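Local atomic coordinates of GlcNAc Inducible Gene 2, GIG2 (Candida albicans, PDB entry 6AKZ), a protein that binds iron and is probably an oxygenase of the DUF1479 (Gig2-like) family, within the cupin clan. Residues 227-232 against 348-353. Numbering follows the deposited sequence.
Sequences DERTYS and FWHCDL
Arg-229 and Asp-352 meet head-on in a buried, two-pronged salt bridge: NH2 of Arg-229 gives a nearly straight bond (173°) to OD1 of Asp-352 at 2.8 Å, and NH1 reaches OD2 at 2.9 Å. Both oxygens lie close to the guanidinium plane, but the carboxylate is turned 44° against it, and each oxygen of Asp-352 is met from above the carboxylate plane. Cys-351 sits over one guanidinium face, off-centre, its SG 3.4 Å from Arg-229 NH2. The His-350 ring turns an edge to the same group, CE1 of His-350 4.1 Å from Arg-229 NH1.

An extended run from CG to NE carries the guanidinium of Arg-229 to Asp-352; Arg-229 CA and Cys-351 CA, the nearest such pair across the two segments, are 11.3 Å apart. At its root, Arg-229 O accepts hydrogen bonds from OG (2.7 Å) and the backbone N of Ser-232. On the other segment, strand 346-350 of the main sheet ends in a type I turn from His-350 to Leu-353. Within it Asp-352 N donates to His-350 ND1 (3.0 Å), while NE2 of that ring is bonded to Ala-223 O.

Asp-352 has further partners: Arg-200 forms a salt bridge with OD1, and the Tyr-210 hydroxyl is hydrogen-bonded to OD2. Two arginines about one buried carboxylate probably favour its ionised form, and the bridge ties loop 227-232 to the turn leading from the sheet to the iron ligand His-355.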
loop_
_atom_site.group_PDB
_atom_site.type_symbol
_atom_site.label_atom_id
_atom_site.label_comp_id
_atom_site.label_asym_id
_atom_site.label_seq_id
_atom_site.Cartn_x
_atom_site.Cartn_y
_atom_site.Cartn_z
ATOM N N ASP A 227 14.655 -1.253 -6.339
ATOM C CA ASP A 227 15.401 -0.585 -7.418
ATOM C C ASP A 227 14.552 -0.138 -8.588
ATOM O O ASP A 227 14.680 1.006 -9.041
ATOM C CB ASP A 227 16.522 -1.501 -7.928
ATOM C CG ASP A 227 17.551 -1.858 -6.876
ATOM O OD1 ASP A 227 17.223 -2.390 -5.791
ATOM O OD2 ASP A 227 18.768 -1.661 -7.160
ATOM N N GLU A 228 13.686 -1.004 -9.086
ATOM C CA GLU A 228 12.857 -0.699 -10.233
ATOM C C GLU A 228 11.581 0.022 -9.767
ATOM O O GLU A 228 11.137 0.977 -10.406
ATOM C CB GLU A 228 12.460 -1.975 -11.005
ATOM C CG GLU A 228 13.627 -2.664 -11.667
ATOM C CD GLU A 228 14.426 -3.492 -10.710
ATOM O OE1 GLU A 228 13.887 -3.939 -9.670
ATOM O OE2 GLU A 228 15.597 -3.750 -11.011
ATOM N N ARG A 229 10.992 -0.429 -8.648
ATOM C CA ARG A 229 9.727 0.186 -8.202
ATOM C C ARG A 229 9.760 1.670 -7.897
ATOM O O ARG A 229 8.751 2.359 -8.020
ATOM C CB ARG A 229 9.197 -0.598 -6.986
ATOM C CG ARG A 229 7.679 -0.547 -6.958
ATOM C CD ARG A 229 7.156 -1.505 -5.935
ATOM N NE ARG A 229 5.706 -1.556 -6.018
ATOM C CZ ARG A 229 4.979 -2.665 -5.836
ATOM N NH1 ARG A 229 5.571 -3.836 -5.493
ATOM N NH2 ARG A 229 3.679 -2.603 -5.959
ATOM N N THR A 230 10.949 2.128 -7.467
ATOM C CA THR A 230 11.305 3.559 -7.272
ATOM C C THR A 230 10.905 4.425 -8.479
ATOM O O THR A 230 10.536 5.586 -8.319
ATOM C CB THR A 230 12.807 3.645 -6.832
ATOM O OG1 THR A 230 12.934 3.100 -5.489
ATOM C CG2 THR A 230 13.328 5.080 -6.762
ATOM N N TYR A 231 10.939 3.849 -9.669
ATOM C CA TYR A 231 10.697 4.574 -10.880
ATOM C C TYR A 231 9.392 4.154 -11.593
ATOM O O TYR A 231 9.177 4.488 -12.734
ATOM C CB TYR A 231 11.882 4.356 -11.823
ATOM C CG TYR A 231 13.160 4.852 -11.224
ATOM C CD1 TYR A 231 13.509 6.209 -11.308
ATOM C CD2 TYR A 231 14.033 3.980 -10.550
ATOM C CE1 TYR A 231 14.691 6.699 -10.743
ATOM C CE2 TYR A 231 15.231 4.470 -9.985
ATOM C CZ TYR A 231 15.531 5.858 -10.098
ATOM O OH TYR A 231 16.698 6.400 -9.527
ATOM N N SER A 232 8.565 3.376 -10.906
ATOM C CA SER A 232 7.328 2.904 -11.482
ATOM C C SER A 232 6.312 4.067 -11.472
ATOM O O SER A 232 6.214 4.829 -10.540
ATOM C CB SER A 232 6.777 1.694 -10.701
ATOM O OG SER A 232 6.410 2.043 -9.358
ATOM N N PHE A 348 -0.015 -3.208 9.416
ATOM C CA PHE A 348 0.668 -2.943 8.112
ATOM C C PHE A 348 0.355 -4.055 7.119
ATOM O O PHE A 348 0.333 -5.241 7.469
ATOM C CB PHE A 348 2.179 -2.957 8.271
ATOM C CG PHE A 348 2.759 -1.768 8.917
ATOM C CD1 PHE A 348 2.783 -0.569 8.239
ATOM C CD2 PHE A 348 3.331 -1.849 10.202
ATOM C CE1 PHE A 348 3.329 0.599 8.789
ATOM C CE2 PHE A 348 3.867 -0.670 10.767
ATOM C CZ PHE A 348 3.863 0.529 10.061
ATOM N N TRP A 349 0.175 -3.709 5.855
ATOM C CA TRP A 349 0.234 -4.682 4.839
ATOM C C TRP A 349 0.982 -4.129 3.605
ATOM O O TRP A 349 0.923 -2.943 3.220
ATOM C CB TRP A 349 -1.101 -5.301 4.454
ATOM C CG TRP A 349 -2.139 -4.364 3.887
ATOM C CD1 TRP A 349 -2.476 -4.247 2.583
ATOM C CD2 TRP A 349 -2.948 -3.423 4.605
ATOM N NE1 TRP A 349 -3.486 -3.240 2.404
ATOM C CE2 TRP A 349 -3.835 -2.799 3.654
ATOM C CE3 TRP A 349 -3.074 -3.085 5.964
ATOM C CZ2 TRP A 349 -4.804 -1.864 4.030
ATOM C CZ3 TRP A 349 -4.022 -2.090 6.332
ATOM C CH2 TRP A 349 -4.856 -1.505 5.388
ATOM N N HIS A 350 1.691 -5.039 2.971
ATOM C CA HIS A 350 2.441 -4.762 1.711
ATOM C C HIS A 350 1.529 -4.258 0.601
ATOM O O HIS A 350 0.378 -4.647 0.478
ATOM C CB HIS A 350 3.221 -5.978 1.240
ATOM C CG HIS A 350 4.275 -5.692 0.226
ATOM N ND1 HIS A 350 4.025 -5.664 -1.124
ATOM C CD2 HIS A 350 5.616 -5.581 0.358
ATOM C CE1 HIS A 350 5.152 -5.479 -1.784
ATOM N NE2 HIS A 350 6.138 -5.417 -0.900
ATOM N N CYS A 351 2.013 -3.279 -0.158
ATOM C CA CYS A 351 1.249 -2.708 -1.242
ATOM C C CYS A 351 0.727 -3.721 -2.253
ATOM O O CYS A 351 -0.236 -3.450 -2.958
ATOM C CB CYS A 351 2.037 -1.567 -1.953
ATOM S SG CYS A 351 3.612 -2.139 -2.638
ATOM N N ASP A 352 1.333 -4.880 -2.316
ATOM C CA ASP A 352 0.896 -5.960 -3.218
ATOM C C ASP A 352 0.066 -7.032 -2.533
ATOM O O ASP A 352 -0.100 -8.136 -3.111
ATOM C CB ASP A 352 2.087 -6.594 -3.925
ATOM C CG ASP A 352 2.602 -5.796 -5.138
ATOM O OD1 ASP A 352 1.951 -4.778 -5.549
ATOM O OD2 ASP A 352 3.756 -6.132 -5.580
ATOM N N LEU A 353 -0.416 -6.797 -1.292
ATOM C CA LEU A 353 -1.170 -7.840 -0.626
ATOM C C LEU A 353 -2.690 -7.725 -0.916
ATOM O O LEU A 353 -3.323 -6.632 -0.785
ATOM C CB LEU A 353 -0.949 -7.773 0.880
ATOM C CG LEU A 353 -1.162 -9.099 1.546
ATOM C CD1 LEU A 353 -0.016 -10.041 1.200
ATOM C CD2 LEU A 353 -1.290 -9.032 3.060
#